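Long-range contacts in putative oxygenase (Streptomyces viridochromogenes Tue57, PDB 4XAA), which is probably an iron- and 2-oxoglutarate-dependent oxygenase of the PhyH family, involved in the oxidative chemistry of orthosomycin antibiotic biosynthesis: residues 120-125 with 196-201; 151-156 with 178-183. All coordinates share one frame; numbering follows the deposited sequence.

How the contacts relate
Contacts 1 and 2 are the two outer pairings of the four-stranded antiparallel sheet of a double-stranded beta helix, joined by the pairing of 196-198 with 153-155. Strand order is 122-125, 196-198, 153-155, 178-179, and the centres of the contacts are 10 Å apart. At the middle pairing E154 N lies 2.8 Å from G197 O, a probable hydrogen bond. Beside it H196 CB packs 3.2 Å from E154 O. In sequence, contact 2 is nested inside the loop that contact 1 closes. The nickel is bound in contact 1 by H125 and H196, with D127 completing its protein ligands; L153 CD1 of contact 2 lies 6.1 Å from NI.

Contact 1: 120-125 with 196-201; sequences AEVPWH and HGSGPN. With NI (nickel (II) ion), chain B.
H125 and H196 share one first torsion (chi1 66°), with CG in the crowded position between backbone N and carbonyl carbon, which tips both imidazoles toward the nickel on the same face of the strand pair. The rings cross obliquely, planes at 61°, and their NE2 atoms lie 3.1 Å apart as joint metal ligands; H196 NE2 to NI is 2.2 Å. D127 and three waters are the other ligands. H125 ND1 donates to P123 O in the ring plane, 2.9 Å away and almost straight (177°), fixing the ring's rotation; H196 ND1 is tied to L194 O. The backbones of the two histidines pair by H125 N to H196 O and H196 N to H125 O, both 3.0 Å. A second antiparallel pair, V122 with S198, includes V122 N to S198 O at 2.9 Å. Between them the register shifts by one, a beta bulge that sets P123 and W124 against G197. One face of the W124 indole lies over G197 CA, offset toward the ring's rim, and W124 CE3 reaches H196 C at 3.3 Å. S198 OG touches V122 CG2 at 3.3 Å and is hydrogen-bonded to K114 NZ. With ND1 of each histidine donating to a carbonyl, NE2 offers its lone pair to the metal: the two-histidine, one-carboxylate facial triad of 2-oxoglutarate-dependent oxygenases, in which nickel probably replaces iron(II).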
loop_
_atom_site.group_PDB
_atom_site.type_symbol
_atom_site.label_atom_id
_atom_site.label_comp_id
_atom_site.label_asym_id
_atom_site.label_seq_id
_atom_site.Cartn_x
_atom_site.Cartn_y
_atom_site.Cartn_z
ATOM N N ALA A 120 -11.311 -9.554 -3.759
ATOM C CA ALA A 120 -10.470 -10.494 -4.481
ATOM C C ALA A 120 -9.046 -10.395 -3.985
ATOM O O ALA A 120 -8.687 -9.452 -3.282
ATOM C CB ALA A 120 -10.518 -10.217 -5.967
ATOM N N GLU A 121 -8.222 -11.357 -4.357
ATOM C CA GLU A 121 -6.809 -11.221 -4.107
ATOM C C GLU A 121 -6.234 -10.191 -5.068
ATOM O O GLU A 121 -6.845 -9.864 -6.094
ATOM C CB GLU A 121 -6.092 -12.564 -4.265
ATOM C CG GLU A 121 -6.113 -13.142 -5.678
ATOM C CD GLU A 121 -5.124 -14.288 -5.857
ATOM O OE1 GLU A 121 -5.525 -15.362 -6.355
ATOM O OE2 GLU A 121 -3.936 -14.112 -5.503
ATOM N N VAL A 122 -5.065 -9.668 -4.721
ATOM C CA VAL A 122 -4.231 -8.965 -5.681
ATOM C C VAL A 122 -3.111 -9.903 -6.099
ATOM O O VAL A 122 -2.256 -10.212 -5.288
ATOM C CB VAL A 122 -3.629 -7.679 -5.095
ATOM C CG1 VAL A 122 -2.785 -6.955 -6.143
ATOM C CG2 VAL A 122 -4.733 -6.772 -4.566
ATOM N N PRO A 123 -3.106 -10.348 -7.368
ATOM C CA PRO A 123 -2.088 -11.279 -7.884
ATOM C C PRO A 123 -0.671 -10.839 -7.547
ATOM O O PRO A 123 -0.407 -9.638 -7.465
ATOM C CB PRO A 123 -2.297 -11.243 -9.406
ATOM C CG PRO A 123 -3.649 -10.642 -9.623
ATOM C CD PRO A 123 -3.962 -9.794 -8.438
ATOM N N TRP A 124 0.222 -11.795 -7.336
ATOM C CA TRP A 124 1.615 -11.475 -7.070
ATOM C C TRP A 124 2.198 -10.656 -8.205
ATOM O O TRP A 124 1.851 -10.854 -9.359
ATOM C CB TRP A 124 2.423 -12.747 -6.865
ATOM C CG TRP A 124 2.002 -13.465 -5.642
ATOM C CD1 TRP A 124 1.050 -14.441 -5.544
ATOM C CD2 TRP A 124 2.496 -13.250 -4.319
ATOM N NE1 TRP A 124 0.934 -14.855 -4.239
ATOM C CE2 TRP A 124 1.809 -14.136 -3.467
ATOM C CE3 TRP A 124 3.463 -12.406 -3.775
ATOM C CZ2 TRP A 124 2.061 -14.198 -2.102
ATOM C CZ3 TRP A 124 3.708 -12.464 -2.419
ATOM C CH2 TRP A 124 3.008 -13.349 -1.597
ATOM N N HIS A 125 3.083 -9.731 -7.866
ATOM C CA HIS A 125 3.699 -8.861 -8.855
ATOM C C HIS A 125 4.863 -8.105 -8.247
ATOM O O HIS A 125 5.089 -8.158 -7.035
ATOM C CB HIS A 125 2.682 -7.868 -9.416
ATOM C CG HIS A 125 2.174 -6.883 -8.411
ATOM N ND1 HIS A 125 1.094 -7.142 -7.593
ATOM C CD2 HIS A 125 2.585 -5.630 -8.102
ATOM C CE1 HIS A 125 0.861 -6.090 -6.830
ATOM N NE2 HIS A 125 1.748 -5.160 -7.123
ATOM N N HIS A 196 5.185 -9.311 -4.258
ATOM C CA HIS A 196 4.183 -9.107 -3.225
ATOM C C HIS A 196 2.788 -9.199 -3.816
ATOM O O HIS A 196 2.601 -9.050 -5.023
ATOM C CB HIS A 196 4.379 -7.752 -2.536
ATOM C CG HIS A 196 4.137 -6.575 -3.432
ATOM N ND1 HIS A 196 5.072 -6.124 -4.341
ATOM C CD2 HIS A 196 3.065 -5.757 -3.559
ATOM C CE1 HIS A 196 4.584 -5.086 -4.995
ATOM N NE2 HIS A 196 3.368 -4.842 -4.538
ATOM N N GLY A 197 1.820 -9.468 -2.946
ATOM C CA GLY A 197 0.416 -9.535 -3.310
ATOM C C GLY A 197 -0.403 -9.403 -2.043
ATOM O O GLY A 197 0.103 -8.939 -1.020
ATOM N N SER A 198 -1.668 -9.793 -2.100
ATOM C CA SER A 198 -2.500 -9.846 -0.902
ATOM C C SER A 198 -3.651 -10.805 -1.166
ATOM O O SER A 198 -4.138 -10.891 -2.287
ATOM C CB SER A 198 -3.019 -8.451 -0.515
ATOM O OG SER A 198 -3.796 -7.866 -1.560
ATOM N N GLY A 199 -4.080 -11.547 -0.155
ATOM C CA GLY A 199 -5.142 -12.508 -0.373
ATOM C C GLY A 199 -6.512 -11.865 -0.444
ATOM O O GLY A 199 -6.642 -10.647 -0.367
ATOM N N PRO A 200 -7.553 -12.688 -0.585
ATOM C CA PRO A 200 -8.924 -12.164 -0.582
ATOM C C PRO A 200 -9.385 -11.774 0.820
ATOM O O PRO A 200 -8.826 -12.255 1.808
ATOM C CB PRO A 200 -9.754 -13.344 -1.116
ATOM C CG PRO A 200 -8.953 -14.559 -0.744
ATOM C CD PRO A 200 -7.502 -14.147 -0.813
ATOM N N ASN A 201 -10.393 -10.913 0.897
ATOM C CA ASN A 201 -11.048 -10.611 2.167
ATOM C C ASN A 201 -12.434 -11.249 2.221
ATOM O O ASN A 201 -13.419 -10.672 1.753
ATOM C CB ASN A 201 -11.163 -9.105 2.381
ATOM C CG ASN A 201 -11.767 -8.758 3.720
ATOM O OD1 ASN A 201 -11.506 -9.422 4.721
ATOM N ND2 ASN A 201 -12.594 -7.722 3.744
HETATM NI NI NI B . 1.848 -3.545 -5.555
HETATM O O HOH W 1 2.181 -1.844 -4.166
HETATM O O HOH W 2 -0.421 -3.848 -4.413
HETATM O O HOH W 3 -0.074 -2.295 -6.106
#

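Contact 2: 151-156 with 178-183; sequences GCLEAV and VPVPVS
The backbones of 151-156 and 178-183 run antiparallel, their chain directions 151° apart over 152-155 and 178-181. A155 and V178 form a hydrogen-bonded pair: V178 N to A155 O is 2.9 Å, fairly straight at 168° and nearly along the carbonyl axis, while A155 N approaches V178 O from above the carbonyl plane at 3.1 Å. E154 and P179 follow as a non-hydrogen-bonded pair, a position that asks no N-H of the proline. Beyond it V180 N reaches L153 O at 2.8 Å, a short but bent bond (130°), and P179 CA also points a hydrogen at this oxygen. Where the strands part, water 4 lies 3.2 Å from V180 O, to which it donates, and takes a weak bond from L153 N.

C152 holds SG in the crowded position between its N and carbonyl carbon, so the sulfur lies over the P179-V180 link, with C152 SG 3.9 Å from P179 CB, while C152 CB rests 3.6 Å from V180 O. L153 CD2 meets V180 CG2 loosely, tip to tip, at 4.3 Å; both side chains also touch V188 of strand 186-191. V178 CG2 leans on A155 O at 3.5 Å. E154 and P179 occupy one face of the pair; on the face carrying A155 and V178, F20 of strand 20-25 packs against both. Cohesion comes from three backbone hydrogen bonds, with small apolar contacts beside them and a water at the parting end; together they add 178-179 to strand 153-155 as the outermost strand, on the far side of the sheet from 122-125.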
loop_
_atom_site.group_PDB
_atom_site.type_symbol
_atom_site.label_atom_id
_atom_site.label_comp_id
_atom_site.label_asym_id
_atom_site.label_seq_id
_atom_site.Cartn_x
_atom_site.Cartn_y
_atom_site.Cartn_z
ATOM N N GLY A 151 -6.796 -9.998 4.304
ATOM C CA GLY A 151 -6.326 -9.508 3.020
ATOM C C GLY A 151 -5.099 -8.607 3.082
ATOM O O GLY A 151 -4.832 -7.853 2.147
ATOM N N CYS A 152 -4.344 -8.687 4.176
ATOM C CA CYS A 152 -3.129 -7.884 4.342
ATOM C C CYS A 152 -2.078 -8.181 3.272
ATOM O O CYS A 152 -2.189 -9.138 2.509
ATOM C CB CYS A 152 -2.510 -8.109 5.726
ATOM S SG CYS A 152 -1.671 -9.710 5.926
ATOM N N LEU A 153 -1.056 -7.336 3.233
ATOM C CA LEU A 153 0.055 -7.486 2.314
ATOM C C LEU A 153 0.820 -8.774 2.587
ATOM O O LEU A 153 1.072 -9.136 3.740
ATOM C CB LEU A 153 0.992 -6.278 2.442
ATOM C CG LEU A 153 2.164 -6.101 1.476
ATOM C CD1 LEU A 153 1.663 -5.652 0.127
ATOM C CD2 LEU A 153 3.152 -5.095 2.036
ATOM N N GLU A 154 1.198 -9.472 1.531
ATOM C CA GLU A 154 2.095 -10.597 1.679
ATOM C C GLU A 154 3.299 -10.352 0.804
ATOM O O GLU A 154 3.209 -9.657 -0.191
ATOM C CB GLU A 154 1.388 -11.894 1.325
ATOM C CG GLU A 154 0.120 -12.093 2.140
ATOM C CD GLU A 154 -0.526 -13.447 1.927
ATOM O OE1 GLU A 154 0.182 -14.388 1.505
ATOM O OE2 GLU A 154 -1.745 -13.564 2.175
ATOM N N ALA A 155 4.439 -10.897 1.168
ATOM C CA ALA A 155 5.628 -10.605 0.385
ATOM C C ALA A 155 6.605 -11.762 0.422
ATOM O O ALA A 155 6.525 -12.626 1.297
ATOM C CB ALA A 155 6.301 -9.314 0.898
ATOM N N VAL A 156 7.535 -11.772 -0.523
ATOM C CA VAL A 156 8.641 -12.708 -0.476
ATOM C C VAL A 156 9.892 -11.936 -0.108
ATOM O O VAL A 156 10.370 -11.133 -0.906
ATOM C CB VAL A 156 8.860 -13.442 -1.825
ATOM C CG1 VAL A 156 9.943 -14.504 -1.671
ATOM C CG2 VAL A 156 7.554 -14.040 -2.344
ATOM N N VAL A 178 5.614 -14.198 3.527
ATOM C CA VAL A 178 5.362 -13.728 4.873
ATOM C C VAL A 178 4.344 -12.594 4.870
ATOM O O VAL A 178 4.507 -11.607 4.164
ATOM C CB VAL A 178 6.670 -13.269 5.547
ATOM C CG1 VAL A 178 7.583 -14.461 5.809
ATOM C CG2 VAL A 178 7.388 -12.274 4.687
ATOM N N PRO A 179 3.271 -12.740 5.655
ATOM C CA PRO A 179 2.251 -11.694 5.722
ATOM C C PRO A 179 2.774 -10.460 6.457
ATOM O O PRO A 179 3.833 -10.514 7.067
ATOM C CB PRO A 179 1.105 -12.363 6.490
ATOM C CG PRO A 179 1.761 -13.413 7.308
ATOM C CD PRO A 179 2.952 -13.889 6.520
ATOM N N VAL A 180 2.060 -9.347 6.371
ATOM C CA VAL A 180 2.451 -8.164 7.114
ATOM C C VAL A 180 1.245 -7.654 7.878
ATOM O O VAL A 180 0.478 -6.842 7.368
ATOM C CB VAL A 180 3.015 -7.051 6.201
ATOM C CG1 VAL A 180 3.421 -5.843 7.030
ATOM C CG2 VAL A 180 4.221 -7.556 5.433
ATOM N N PRO A 181 1.057 -8.164 9.106
ATOM C CA PRO A 181 0.051 -7.649 10.041
ATOM C C PRO A 181 0.316 -6.184 10.377
ATOM O O PRO A 181 1.473 -5.783 10.547
ATOM C CB PRO A 181 0.230 -8.537 11.283
ATOM C CG PRO A 181 0.929 -9.744 10.795
ATOM C CD PRO A 181 1.804 -9.300 9.673
ATOM N N VAL A 182 -0.750 -5.396 10.467
ATOM C CA VAL A 182 -0.635 -3.980 10.794
ATOM C C VAL A 182 -1.769 -3.541 11.711
ATOM O O VAL A 182 -2.856 -4.104 11.686
ATOM C CB VAL A 182 -0.648 -3.089 9.519
ATOM C CG1 VAL A 182 0.467 -3.493 8.545
ATOM C CG2 VAL A 182 -2.002 -3.160 8.830
ATOM N N SER A 183 -1.515 -2.532 12.533
ATOM C CA SER A 183 -2.600 -1.845 13.223
ATOM C C SER A 183 -2.908 -0.564 12.468
ATOM O O SER A 183 -2.053 -0.043 11.760
ATOM C CB SER A 183 -2.231 -1.530 14.671
ATOM O OG SER A 183 -1.359 -2.515 15.196
HETATM O O HOH W 4 -1.047 -4.709 5.528
#